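PDB 6WQV: endoglucanase from Ruminococcus champanellensis, which probably hydrolyses internal beta-1,4 linkages of cellulose and related plant polysaccharides such as xylan, as a broad-specificity endoglucanase of glycoside hydrolase family 5. Local coordinates for residues R12-A16 and N234-V238; I126-A130 and Q179-Q183; S244-F248 and G299-W303; L270-Y274 and I310-I316. All blocks are in the same frame, centred on the assembly; numbering follows the deposited sequence.

Interaction 1 of 4, residues R12-A16 and N234-V238; sequences RDLTA and NKLIV
Lys235 NZ is held by two acceptors of the segment 12-16: Asp13 OD1 forms a salt bridge with it at 2.7 Å, and Leu14 O accepts from the same NZ at 2.7 Å. The carboxylate oxygen is met nearly end-on along its C-O bond, whereas the ammonium stands above the plane of the Leu14 carbonyl, 45° out of it. Ile205 O takes a third bond from NZ. Lys235 leaves its backbone pointing away from 12-16; a bend at chi2 (-73°) followed by an extended end brings the amine back, and it crosses the Asp13 side chain at about a right angle. Nearer the barrel, Ala16 N donates to Asn234 O at 2.8 Å with an N-H...O angle of 160°. Ala16 opens helix 16-22, with Thr15 as its N-cap, and its CB packs on Ile237 CG1 at 3.6 Å, at the start of barrel strand 236-241. Thr15 CB and Asn234 CB lie side by side at 4.1 Å. The contact therefore fastens the N-terminal lead-in to the N-terminal end of a strand of the TIM barrel. With two carbonyl oxygens and a carboxylate around the amine of the buried Lys235, the surroundings would be expected to stabilise its charged form.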
loop_
_atom_site.group_PDB
_atom_site.type_symbol
_atom_site.label_atom_id
_atom_site.label_comp_id
_atom_site.label_asym_id
_atom_site.label_seq_id
_atom_site.Cartn_x
_atom_site.Cartn_y
_atom_site.Cartn_z
ATOM N N ARG A 12 2.596 -10.822 19.866
ATOM C CA ARG A 12 2.667 -12.207 19.434
ATOM C C ARG A 12 3.744 -12.318 18.366
ATOM O O ARG A 12 3.859 -11.451 17.497
ATOM C CB ARG A 12 1.331 -12.643 18.835
ATOM C CG ARG A 12 0.184 -12.723 19.834
ATOM C CD ARG A 12 -1.086 -13.252 19.158
ATOM N NE ARG A 12 -1.599 -12.287 18.189
ATOM C CZ ARG A 12 -2.336 -12.587 17.123
ATOM N NH1 ARG A 12 -2.658 -13.846 16.853
ATOM N NH2 ARG A 12 -2.739 -11.616 16.318
ATOM N N ASP A 13 4.535 -13.376 18.448
ATOM C CA ASP A 13 5.589 -13.658 17.479
ATOM C C ASP A 13 4.984 -14.621 16.468
ATOM O O ASP A 13 4.942 -15.833 16.698
ATOM C CB ASP A 13 6.781 -14.276 18.191
ATOM C CG ASP A 13 7.996 -14.396 17.303
ATOM O OD1 ASP A 13 7.910 -14.083 16.097
ATOM O OD2 ASP A 13 9.042 -14.809 17.837
ATOM N N LEU A 14 4.503 -14.076 15.354
ATOM C CA LEU A 14 3.867 -14.860 14.312
ATOM C C LEU A 14 4.620 -14.704 13.003
ATOM O O LEU A 14 5.205 -13.651 12.724
ATOM C CB LEU A 14 2.445 -14.375 14.066
ATOM C CG LEU A 14 1.491 -14.434 15.252
ATOM C CD1 LEU A 14 0.169 -13.825 14.822
ATOM C CD2 LEU A 14 1.319 -15.850 15.730
ATOM N N THR A 15 4.568 -15.740 12.177
ATOM C CA THR A 15 5.164 -15.610 10.857
ATOM C C THR A 15 4.280 -14.750 9.953
ATOM O O THR A 15 3.098 -14.498 10.226
ATOM C CB THR A 15 5.318 -16.971 10.188
ATOM O OG1 THR A 15 4.018 -17.488 9.875
ATOM C CG2 THR A 15 6.046 -17.939 11.079
ATOM N N ALA A 16 4.861 -14.321 8.832
ATOM C CA ALA A 16 4.095 -13.528 7.875
ATOM C C ALA A 16 2.880 -14.299 7.377
ATOM O O ALA A 16 1.792 -13.730 7.239
ATOM C CB ALA A 16 4.988 -13.130 6.701
ATOM N N ASN A 234 10.994 -15.570 8.235
ATOM C CA ASN A 234 9.581 -15.625 7.848
ATOM C C ASN A 234 8.788 -14.406 8.304
ATOM O O ASN A 234 7.662 -14.530 8.787
ATOM C CB ASN A 234 8.943 -16.909 8.372
ATOM C CG ASN A 234 9.557 -18.143 7.767
ATOM O OD1 ASN A 234 9.668 -18.246 6.552
ATOM N ND2 ASN A 234 9.989 -19.077 8.613
ATOM N N LYS A 235 9.350 -13.212 8.106
ATOM C CA LYS A 235 8.674 -11.981 8.504
ATOM C C LYS A 235 8.452 -11.000 7.356
ATOM O O LYS A 235 7.978 -9.885 7.606
ATOM C CB LYS A 235 9.453 -11.276 9.627
ATOM C CG LYS A 235 9.576 -12.052 10.925
ATOM C CD LYS A 235 8.271 -12.109 11.706
ATOM C CE LYS A 235 8.497 -12.716 13.081
ATOM N NZ LYS A 235 7.318 -12.513 13.963
ATOM N N LEU A 236 8.768 -11.368 6.118
ATOM C CA LEU A 236 8.685 -10.453 4.990
ATOM C C LEU A 236 7.565 -10.847 4.034
ATOM O O LEU A 236 7.349 -12.031 3.758
ATOM C CB LEU A 236 10.009 -10.396 4.221
ATOM C CG LEU A 236 11.220 -9.961 5.046
ATOM C CD1 LEU A 236 12.473 -9.902 4.162
ATOM C CD2 LEU A 236 11.003 -8.630 5.731
ATOM N N ILE A 237 6.884 -9.824 3.515
ATOM C CA ILE A 237 5.759 -9.966 2.602
ATOM C C ILE A 237 5.998 -9.070 1.393
ATOM O O ILE A 237 6.379 -7.906 1.543
ATOM C CB ILE A 237 4.456 -9.533 3.299
ATOM C CG1 ILE A 237 4.221 -10.330 4.579
ATOM C CG2 ILE A 237 3.262 -9.650 2.353
ATOM C CD1 ILE A 237 3.257 -9.640 5.543
ATOM N N VAL A 238 5.725 -9.589 0.207
ATOM C CA VAL A 238 5.791 -8.782 -1.009
ATOM C C VAL A 238 4.436 -8.134 -1.261
ATOM O O VAL A 238 3.385 -8.780 -1.125
ATOM C CB VAL A 238 6.232 -9.635 -2.212
ATOM C CG1 VAL A 238 6.126 -8.826 -3.504
ATOM C CG2 VAL A 238 7.659 -10.144 -2.003
#

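Interaction 2 of 4, residues I126-A130 and Q179-Q183; sequences IPTNA and QEARQ
This contact joins the N-terminal ends of two outer helices of the TIM barrel, 129-149 and 179-197, through a carboxylate that receives a backbone N-H and a proline packed on an alanine. The evidence for the first is Asn129 N, which donates to Glu180 OE2 at 2.8 Å and 172°, a nearly straight bond. The oxygen is approached on its anti side, 26° out of the carboxylate plane. Glu180 reaches Asn129 N with an extended chain, CG lying trans to its own backbone N. Its carboxylate also lies against the Asn129 amide, the planes only 6° apart and stacked, with ND2 of Asn129 3.5 Å from Glu180 CD. One water links Ala130 N to Glu180 OE2. At the buried end, Pro127 CG meets Ala181 CB at 4.0 Å, and Ala181 CA makes a CA-H...O contact of 3.2 Å with Pro127 O. Pro127 is the centre of an inverse gamma turn, and Thr128 is the N-cap of the helix that follows. Leu167, from a loop, touches Pro127, Thr128 and Ala181, while Tyr188 of helix 179-197 bonds to Ile126 O, so the turn before helix 129-149 lies against both a loop and the neighbouring helix.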
loop_
_atom_site.group_PDB
_atom_site.type_symbol
_atom_site.label_atom_id
_atom_site.label_comp_id
_atom_site.label_asym_id
_atom_site.label_seq_id
_atom_site.Cartn_x
_atom_site.Cartn_y
_atom_site.Cartn_z
ATOM N N ILE A 126 14.675 7.723 -6.319
ATOM C CA ILE A 126 15.023 7.497 -7.719
ATOM C C ILE A 126 15.881 6.237 -7.838
ATOM O O ILE A 126 16.983 6.191 -7.272
ATOM C CB ILE A 126 15.767 8.716 -8.282
ATOM C CG1 ILE A 126 14.863 9.951 -8.235
ATOM C CG2 ILE A 126 16.288 8.446 -9.691
ATOM C CD1 ILE A 126 15.632 11.258 -8.335
ATOM N N PRO A 127 15.448 5.220 -8.603
ATOM C CA PRO A 127 16.231 3.963 -8.675
ATOM C C PRO A 127 17.272 3.951 -9.792
ATOM O O PRO A 127 17.124 3.307 -10.841
ATOM C CB PRO A 127 15.149 2.909 -8.903
ATOM C CG PRO A 127 14.118 3.651 -9.747
ATOM C CD PRO A 127 14.126 5.085 -9.253
ATOM N N THR A 128 18.359 4.680 -9.563
ATOM C CA THR A 128 19.499 4.704 -10.466
ATOM C C THR A 128 20.769 4.572 -9.638
ATOM O O THR A 128 20.801 4.922 -8.452
ATOM C CB THR A 128 19.592 6.011 -11.265
ATOM O OG1 THR A 128 19.813 7.107 -10.365
ATOM C CG2 THR A 128 18.325 6.251 -12.074
ATOM N N ASN A 129 21.831 4.079 -10.279
ATOM C CA ASN A 129 23.112 3.991 -9.589
ATOM C C ASN A 129 23.589 5.363 -9.138
ATOM O O ASN A 129 24.226 5.494 -8.086
ATOM C CB ASN A 129 24.164 3.371 -10.507
ATOM C CG ASN A 129 23.978 1.883 -10.679
ATOM O OD1 ASN A 129 23.360 1.225 -9.847
ATOM N ND2 ASN A 129 24.514 1.345 -11.767
ATOM N N ALA A 130 23.301 6.399 -9.929
ATOM C CA ALA A 130 23.782 7.734 -9.595
ATOM C C ALA A 130 23.131 8.264 -8.321
ATOM O O ALA A 130 23.755 9.047 -7.596
ATOM C CB ALA A 130 23.518 8.690 -10.758
ATOM N N GLN A 179 17.059 -2.717 -16.174
ATOM C CA GLN A 179 17.730 -3.645 -15.272
ATOM C C GLN A 179 18.373 -2.906 -14.108
ATOM O O GLN A 179 18.328 -3.372 -12.965
ATOM C CB GLN A 179 18.774 -4.434 -16.057
ATOM C CG GLN A 179 19.606 -5.355 -15.214
ATOM C CD GLN A 179 20.490 -6.241 -16.061
ATOM O OE1 GLN A 179 20.010 -6.935 -16.957
ATOM N NE2 GLN A 179 21.789 -6.208 -15.797
ATOM N N GLU A 180 18.983 -1.754 -14.382
ATOM C CA GLU A 180 19.613 -0.980 -13.321
ATOM C C GLU A 180 18.603 -0.585 -12.250
ATOM O O GLU A 180 18.882 -0.701 -11.052
ATOM C CB GLU A 180 20.297 0.245 -13.929
ATOM C CG GLU A 180 20.930 1.185 -12.926
ATOM C CD GLU A 180 21.669 2.339 -13.582
ATOM O OE1 GLU A 180 22.229 2.148 -14.684
ATOM O OE2 GLU A 180 21.689 3.441 -12.992
ATOM N N ALA A 181 17.417 -0.128 -12.657
ATOM C CA ALA A 181 16.426 0.285 -11.670
ATOM C C ALA A 181 15.977 -0.889 -10.812
ATOM O O ALA A 181 15.773 -0.746 -9.601
ATOM C CB ALA A 181 15.212 0.899 -12.363
ATOM N N ARG A 182 15.769 -2.053 -11.433
ATOM C CA ARG A 182 15.318 -3.212 -10.669
ATOM C C ARG A 182 16.382 -3.647 -9.675
ATOM O O ARG A 182 16.072 -4.037 -8.543
ATOM C CB ARG A 182 14.907 -4.326 -11.629
ATOM C CG ARG A 182 13.775 -3.882 -12.558
ATOM C CD ARG A 182 13.252 -4.981 -13.471
ATOM N NE ARG A 182 14.212 -5.523 -14.427
ATOM C CZ ARG A 182 14.327 -5.143 -15.700
ATOM N NH1 ARG A 182 13.565 -4.173 -16.199
ATOM N NH2 ARG A 182 15.222 -5.734 -16.472
ATOM N N GLN A 183 17.656 -3.575 -10.081
ATOM C CA GLN A 183 18.743 -3.877 -9.158
ATOM C C GLN A 183 18.740 -2.916 -7.979
ATOM O O GLN A 183 18.782 -3.334 -6.817
ATOM C CB GLN A 183 20.088 -3.772 -9.877
ATOM C CG GLN A 183 20.433 -4.900 -10.820
ATOM C CD GLN A 183 21.701 -4.612 -11.609
ATOM O OE1 GLN A 183 22.105 -3.458 -11.759
ATOM N NE2 GLN A 183 22.336 -5.663 -12.113
HETATM O O HOH W 1 22.934 -1.542 -9.573
HETATM O O HOH W 2 24.377 -1.464 -12.647
HETATM O O HOH W 3 22.865 6.015 -12.878
#

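Interaction 3 of 4, residues S244-F248 and G299-W303; sequences SPYNF and GRVLW
The backbones stay well apart, Pro245 CA 9.3 Å from Trp303 CA and Phe248 CA 9.0 Å from Arg300 CA, so side chains bridge most of the gap between them. A cis peptide bond precedes Pro245, the N-cap of the short helix 246-249; the other segment lies within helix 297-313. Between them, the Trp303 indole reaches the backbone directly: NE1 donates to Ser244 O at 2.8 Å and 171°, with the oxygen only 6° out of the ring plane. Pro245 CD also lies at the indole edge, 3.9 Å from CD1 of Trp303. In the TIM barrel this ties the loop following strand 236-241 to the outer helix between strands 284-289 and 318-322. Phe248 CE2 comes over one face of the indole, 3.6 Å from Trp303 CG, displaced toward the rim. The Phe248 ring and the five-membered ring of Trp303 are inclined at 49°, an oblique meeting. Both side chains put CG opposite the backbone N, which carries each ring out toward the other segment. The tip of Phe248, CZ, touches Arg300 CG at 3.9 Å. The guanidinium of Arg300 is engaged by Ala291 O and by a cation-pi contact with Tyr345, while Phe258 meets the rings of both Phe248 and Trp303.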
loop_
_atom_site.group_PDB
_atom_site.type_symbol
_atom_site.label_atom_id
_atom_site.label_comp_id
_atom_site.label_asym_id
_atom_site.label_seq_id
_atom_site.Cartn_x
_atom_site.Cartn_y
_atom_site.Cartn_z
ATOM N N SER A 244 -6.601 -5.074 -12.141
ATOM C CA SER A 244 -6.694 -5.988 -13.259
ATOM C C SER A 244 -8.139 -6.405 -13.489
ATOM O O SER A 244 -8.875 -6.651 -12.520
ATOM C CB SER A 244 -5.857 -7.240 -12.961
ATOM O OG SER A 244 -4.544 -6.888 -12.550
ATOM N N PRO A 245 -8.577 -6.510 -14.754
ATOM C CA PRO A 245 -7.809 -6.183 -15.970
ATOM C C PRO A 245 -7.665 -4.676 -16.174
ATOM O O PRO A 245 -8.594 -3.931 -15.876
ATOM C CB PRO A 245 -8.634 -6.815 -17.087
ATOM C CG PRO A 245 -10.033 -6.814 -16.570
ATOM C CD PRO A 245 -9.904 -7.065 -15.079
ATOM N N TYR A 246 -6.519 -4.247 -16.709
ATOM C CA TYR A 246 -6.168 -2.828 -16.718
ATOM C C TYR A 246 -7.228 -1.965 -17.394
ATOM O O TYR A 246 -7.643 -0.933 -16.851
ATOM C CB TYR A 246 -4.805 -2.625 -17.396
ATOM C CG TYR A 246 -4.502 -1.167 -17.676
ATOM C CD1 TYR A 246 -4.122 -0.317 -16.652
ATOM C CD2 TYR A 246 -4.613 -0.640 -18.957
ATOM C CE1 TYR A 246 -3.856 1.019 -16.886
ATOM C CE2 TYR A 246 -4.348 0.703 -19.205
ATOM C CZ TYR A 246 -3.971 1.527 -18.164
ATOM O OH TYR A 246 -3.703 2.860 -18.381
ATOM N N ASN A 247 -7.651 -2.332 -18.602
ATOM C CA ASN A 247 -8.539 -1.439 -19.341
ATOM C C ASN A 247 -9.839 -1.191 -18.586
ATOM O O ASN A 247 -10.345 -0.063 -18.558
ATOM C CB ASN A 247 -8.808 -1.986 -20.741
ATOM C CG ASN A 247 -7.650 -1.740 -21.681
ATOM O OD1 ASN A 247 -6.936 -0.746 -21.551
ATOM N ND2 ASN A 247 -7.445 -2.652 -22.622
ATOM N N PHE A 248 -10.385 -2.235 -17.961
ATOM C CA PHE A 248 -11.626 -2.111 -17.203
ATOM C C PHE A 248 -11.398 -1.376 -15.889
ATOM O O PHE A 248 -12.161 -0.469 -15.528
ATOM C CB PHE A 248 -12.159 -3.520 -16.920
ATOM C CG PHE A 248 -13.365 -3.556 -16.014
ATOM C CD1 PHE A 248 -14.614 -3.229 -16.506
ATOM C CD2 PHE A 248 -13.252 -3.928 -14.680
ATOM C CE1 PHE A 248 -15.726 -3.257 -15.697
ATOM C CE2 PHE A 248 -14.373 -3.957 -13.863
ATOM C CZ PHE A 248 -15.604 -3.629 -14.374
ATOM N N GLY A 299 -21.232 -4.819 -14.028
ATOM C CA GLY A 299 -19.901 -5.294 -14.374
ATOM C C GLY A 299 -18.937 -5.257 -13.207
ATOM O O GLY A 299 -18.142 -6.183 -13.018
ATOM N N ARG A 300 -18.980 -4.195 -12.405
ATOM C CA ARG A 300 -18.084 -4.143 -11.259
ATOM C C ARG A 300 -18.450 -5.186 -10.212
ATOM O O ARG A 300 -17.556 -5.719 -9.539
ATOM C CB ARG A 300 -18.049 -2.744 -10.646
ATOM C CG ARG A 300 -17.379 -1.705 -11.540
ATOM C CD ARG A 300 -16.718 -0.598 -10.728
ATOM N NE ARG A 300 -17.709 0.242 -10.061
ATOM C CZ ARG A 300 -17.431 1.087 -9.071
ATOM N NH1 ARG A 300 -16.195 1.220 -8.619
ATOM N NH2 ARG A 300 -18.415 1.797 -8.541
ATOM N N VAL A 301 -19.743 -5.486 -10.049
ATOM C CA VAL A 301 -20.161 -6.535 -9.117
ATOM C C VAL A 301 -19.635 -7.891 -9.570
ATOM O O VAL A 301 -19.100 -8.666 -8.771
ATOM C CB VAL A 301 -21.691 -6.530 -8.948
ATOM C CG1 VAL A 301 -22.177 -7.800 -8.251
ATOM C CG2 VAL A 301 -22.137 -5.298 -8.162
ATOM N N LEU A 302 -19.769 -8.198 -10.859
ATOM C CA LEU A 302 -19.271 -9.470 -11.369
ATOM C C LEU A 302 -17.758 -9.545 -11.241
ATOM O O LEU A 302 -17.204 -10.563 -10.804
ATOM C CB LEU A 302 -19.702 -9.630 -12.824
ATOM C CG LEU A 302 -19.289 -10.916 -13.534
ATOM C CD1 LEU A 302 -19.959 -12.104 -12.875
ATOM C CD2 LEU A 302 -19.625 -10.857 -15.012
ATOM N N TRP A 303 -17.068 -8.469 -11.626
ATOM C CA TRP A 303 -15.619 -8.399 -11.464
ATOM C C TRP A 303 -15.223 -8.574 -10.004
ATOM O O TRP A 303 -14.324 -9.361 -9.683
ATOM C CB TRP A 303 -15.122 -7.056 -12.019
ATOM C CG TRP A 303 -13.730 -6.706 -11.624
ATOM C CD1 TRP A 303 -12.579 -7.052 -12.271
ATOM C CD2 TRP A 303 -13.337 -5.938 -10.484
ATOM N NE1 TRP A 303 -11.487 -6.544 -11.597
ATOM C CE2 TRP A 303 -11.930 -5.856 -10.499
ATOM C CE3 TRP A 303 -14.041 -5.310 -9.455
ATOM C CZ2 TRP A 303 -11.212 -5.170 -9.516
ATOM C CZ3 TRP A 303 -13.329 -4.634 -8.476
ATOM C CH2 TRP A 303 -11.931 -4.579 -8.511
#

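Interaction 4 of 4, residues L270-Y274 and I310-I316; sequences LQEIY and IAKSYNI
The C-terminal end of helix 297-313, closed by a Schellman motif, packs against helix 263-278 on the outside of the TIM barrel. The evidence for the motif is the pair Ile316 N to Ala311 O (2.9 Å) and Asn315 N to Lys312 O, with Asn315 at positive phi as C-prime residue. Within this turn Tyr314, the first residue to leave helical phi/psi, lays its ring on the neighbouring helix. Gln271 CA sits over one face, 4.1 Å from the centroid of the Tyr314 ring and 24° off the normal, a CH-pi contact; Ser313 OG lies over the opposite face, toward the rim. Tyr274 holds CG trans to its backbone N (chi1 174°), which carries its ring toward Tyr314, whose CD1 approaches a face of it, 3.6 Å from CD2 of Tyr274. These rings are inclined by 28° and slid so far apart that they barely overlap. Deeper in, Leu270 CD1 meets Ile310 CG2 at 3.6 Å, the side chains crossing at about a right angle, and Ile316 CD1 touches Ile273 CG2 at 3.9 Å. Leu270, Ile273 and Ile316 continue onto Ile286 of strand 284-289. The Tyr314 hydroxyl bonds to Gln267 NE2 and shares a water with Gln271 OE1. Cohesion thus rests mainly on apolar and aromatic packing, with polar links gathered around the phenol oxygen.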
loop_
_atom_site.group_PDB
_atom_site.type_symbol
_atom_site.label_atom_id
_atom_site.label_comp_id
_atom_site.label_asym_id
_atom_site.label_seq_id
_atom_site.Cartn_x
_atom_site.Cartn_y
_atom_site.Cartn_z
ATOM N N LEU A 270 -4.084 -13.436 -11.452
ATOM C CA LEU A 270 -3.920 -13.708 -10.029
ATOM C C LEU A 270 -3.080 -14.956 -9.803
ATOM O O LEU A 270 -2.270 -15.004 -8.870
ATOM C CB LEU A 270 -5.289 -13.797 -9.351
ATOM C CG LEU A 270 -6.064 -12.478 -9.405
ATOM C CD1 LEU A 270 -7.475 -12.631 -8.862
ATOM C CD2 LEU A 270 -5.341 -11.367 -8.641
ATOM N N GLN A 271 -3.242 -15.967 -10.659
ATOM C CA GLN A 271 -2.398 -17.155 -10.580
ATOM C C GLN A 271 -0.927 -16.806 -10.763
ATOM O O GLN A 271 -0.058 -17.444 -10.156
ATOM C CB GLN A 271 -2.839 -18.167 -11.640
ATOM C CG GLN A 271 -2.037 -19.450 -11.681
ATOM C CD GLN A 271 -2.529 -20.411 -12.758
ATOM O OE1 GLN A 271 -3.081 -21.469 -12.452
ATOM N NE2 GLN A 271 -2.336 -20.043 -14.021
ATOM N N GLU A 272 -0.626 -15.791 -11.580
ATOM C CA GLU A 272 0.770 -15.402 -11.776
ATOM C C GLU A 272 1.369 -14.837 -10.491
ATOM O O GLU A 272 2.547 -15.077 -10.193
ATOM C CB GLU A 272 0.880 -14.371 -12.900
ATOM C CG GLU A 272 0.714 -14.943 -14.288
ATOM C CD GLU A 272 1.805 -15.926 -14.642
ATOM O OE1 GLU A 272 2.961 -15.488 -14.825
ATOM O OE2 GLU A 272 1.510 -17.137 -14.724
ATOM N N ILE A 273 0.589 -14.063 -9.738
ATOM C CA ILE A 273 1.059 -13.583 -8.440
ATOM C C ILE A 273 1.329 -14.759 -7.512
ATOM O O ILE A 273 2.359 -14.814 -6.829
ATOM C CB ILE A 273 0.047 -12.591 -7.836
ATOM C CG1 ILE A 273 -0.128 -11.393 -8.777
ATOM C CG2 ILE A 273 0.492 -12.150 -6.450
ATOM C CD1 ILE A 273 -1.270 -10.455 -8.419
ATOM N N TYR A 274 0.395 -15.711 -7.455
ATOM C CA TYR A 274 0.591 -16.898 -6.636
ATOM C C TYR A 274 1.843 -17.655 -7.056
ATOM O O TYR A 274 2.677 -18.022 -6.217
ATOM C CB TYR A 274 -0.642 -17.792 -6.759
ATOM C CG TYR A 274 -0.502 -19.120 -6.073
ATOM C CD1 TYR A 274 -0.443 -19.201 -4.691
ATOM C CD2 TYR A 274 -0.434 -20.298 -6.802
ATOM C CE1 TYR A 274 -0.316 -20.420 -4.054
ATOM C CE2 TYR A 274 -0.313 -21.518 -6.178
ATOM C CZ TYR A 274 -0.248 -21.575 -4.806
ATOM O OH TYR A 274 -0.122 -22.797 -4.187
ATOM N N ILE A 310 -11.234 -15.581 -6.538
ATOM C CA ILE A 310 -10.005 -16.144 -7.088
ATOM C C ILE A 310 -8.821 -15.842 -6.175
ATOM O O ILE A 310 -7.999 -16.728 -5.896
ATOM C CB ILE A 310 -9.779 -15.634 -8.523
ATOM C CG1 ILE A 310 -10.895 -16.117 -9.451
ATOM C CG2 ILE A 310 -8.442 -16.129 -9.043
ATOM C CD1 ILE A 310 -10.931 -15.396 -10.795
ATOM N N ALA A 311 -8.710 -14.603 -5.691
ATOM C CA ALA A 311 -7.605 -14.261 -4.801
ATOM C C ALA A 311 -7.609 -15.161 -3.569
ATOM O O ALA A 311 -6.571 -15.715 -3.191
ATOM C CB ALA A 311 -7.658 -12.779 -4.420
ATOM N N LYS A 312 -8.776 -15.351 -2.950
ATOM C CA LYS A 312 -8.854 -16.230 -1.782
ATOM C C LYS A 312 -8.481 -17.666 -2.134
ATOM O O LYS A 312 -7.883 -18.371 -1.312
ATOM C CB LYS A 312 -10.247 -16.164 -1.152
ATOM C CG LYS A 312 -10.389 -16.930 0.142
ATOM C CD LYS A 312 -11.783 -16.782 0.735
ATOM C CE LYS A 312 -11.933 -17.624 1.981
ATOM N NZ LYS A 312 -13.343 -17.652 2.448
ATOM N N SER A 313 -8.803 -18.110 -3.354
ATOM C CA SER A 313 -8.483 -19.477 -3.752
ATOM C C SER A 313 -6.980 -19.692 -3.879
ATOM O O SER A 313 -6.526 -20.837 -3.832
ATOM C CB SER A 313 -9.199 -19.853 -5.057
ATOM O OG SER A 313 -8.539 -19.359 -6.209
ATOM N N TYR A 314 -6.208 -18.613 -4.039
ATOM C CA TYR A 314 -4.748 -18.667 -4.024
ATOM C C TYR A 314 -4.174 -18.181 -2.698
ATOM O O TYR A 314 -2.964 -17.955 -2.598
ATOM C CB TYR A 314 -4.151 -17.860 -5.192
ATOM C CG TYR A 314 -4.435 -18.479 -6.545
ATOM C CD1 TYR A 314 -3.969 -19.747 -6.862
ATOM C CD2 TYR A 314 -5.189 -17.798 -7.494
ATOM C CE1 TYR A 314 -4.246 -20.328 -8.093
ATOM C CE2 TYR A 314 -5.470 -18.372 -8.733
ATOM C CZ TYR A 314 -4.992 -19.629 -9.022
ATOM O OH TYR A 314 -5.245 -20.225 -10.242
ATOM N N ASN A 315 -5.020 -17.999 -1.683
ATOM C CA ASN A 315 -4.601 -17.525 -0.361
ATOM C C ASN A 315 -3.892 -16.169 -0.435
ATOM O O ASN A 315 -2.888 -15.939 0.243
ATOM C CB ASN A 315 -3.754 -18.563 0.382
ATOM C CG ASN A 315 -3.755 -18.354 1.895
ATOM O OD1 ASN A 315 -4.711 -17.822 2.461
ATOM N ND2 ASN A 315 -2.679 -18.773 2.552
ATOM N N ILE A 316 -4.440 -15.248 -1.225
ATOM C CA ILE A 316 -3.886 -13.904 -1.383
ATOM C C ILE A 316 -4.896 -12.898 -0.839
ATOM O O ILE A 316 -5.999 -12.769 -1.382
ATOM C CB ILE A 316 -3.553 -13.576 -2.842
ATOM C CG1 ILE A 316 -2.521 -14.556 -3.393
ATOM C CG2 ILE A 316 -3.023 -12.150 -2.936
ATOM C CD1 ILE A 316 -2.290 -14.426 -4.875
HETATM O O HOH W 4 -4.805 -22.866 -10.379
#

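In the fold
All four contacts belong to one eight-stranded TIM barrel with its surrounding helices. Interaction 2 is nested within the chain loop closed by interaction 1, though their centres lie about 28 Å apart. Interactions 3 and 4 follow, and their segments alternate along the chain. These two share helix 297-313, using an early part and its end, with centres about 16 Å and nearest atoms about 6 Å apart. Interaction 1 involves strand 236-241, whose following loop leads into interaction 3; its centre is about 19 Å from that of interaction 4. Interaction 2 is remote from the later pair, about 33 and 29 Å between centres. Interaction 1 thus joins the N-terminal lead-in to a strand, the others join outer helices and loops, and none touches another.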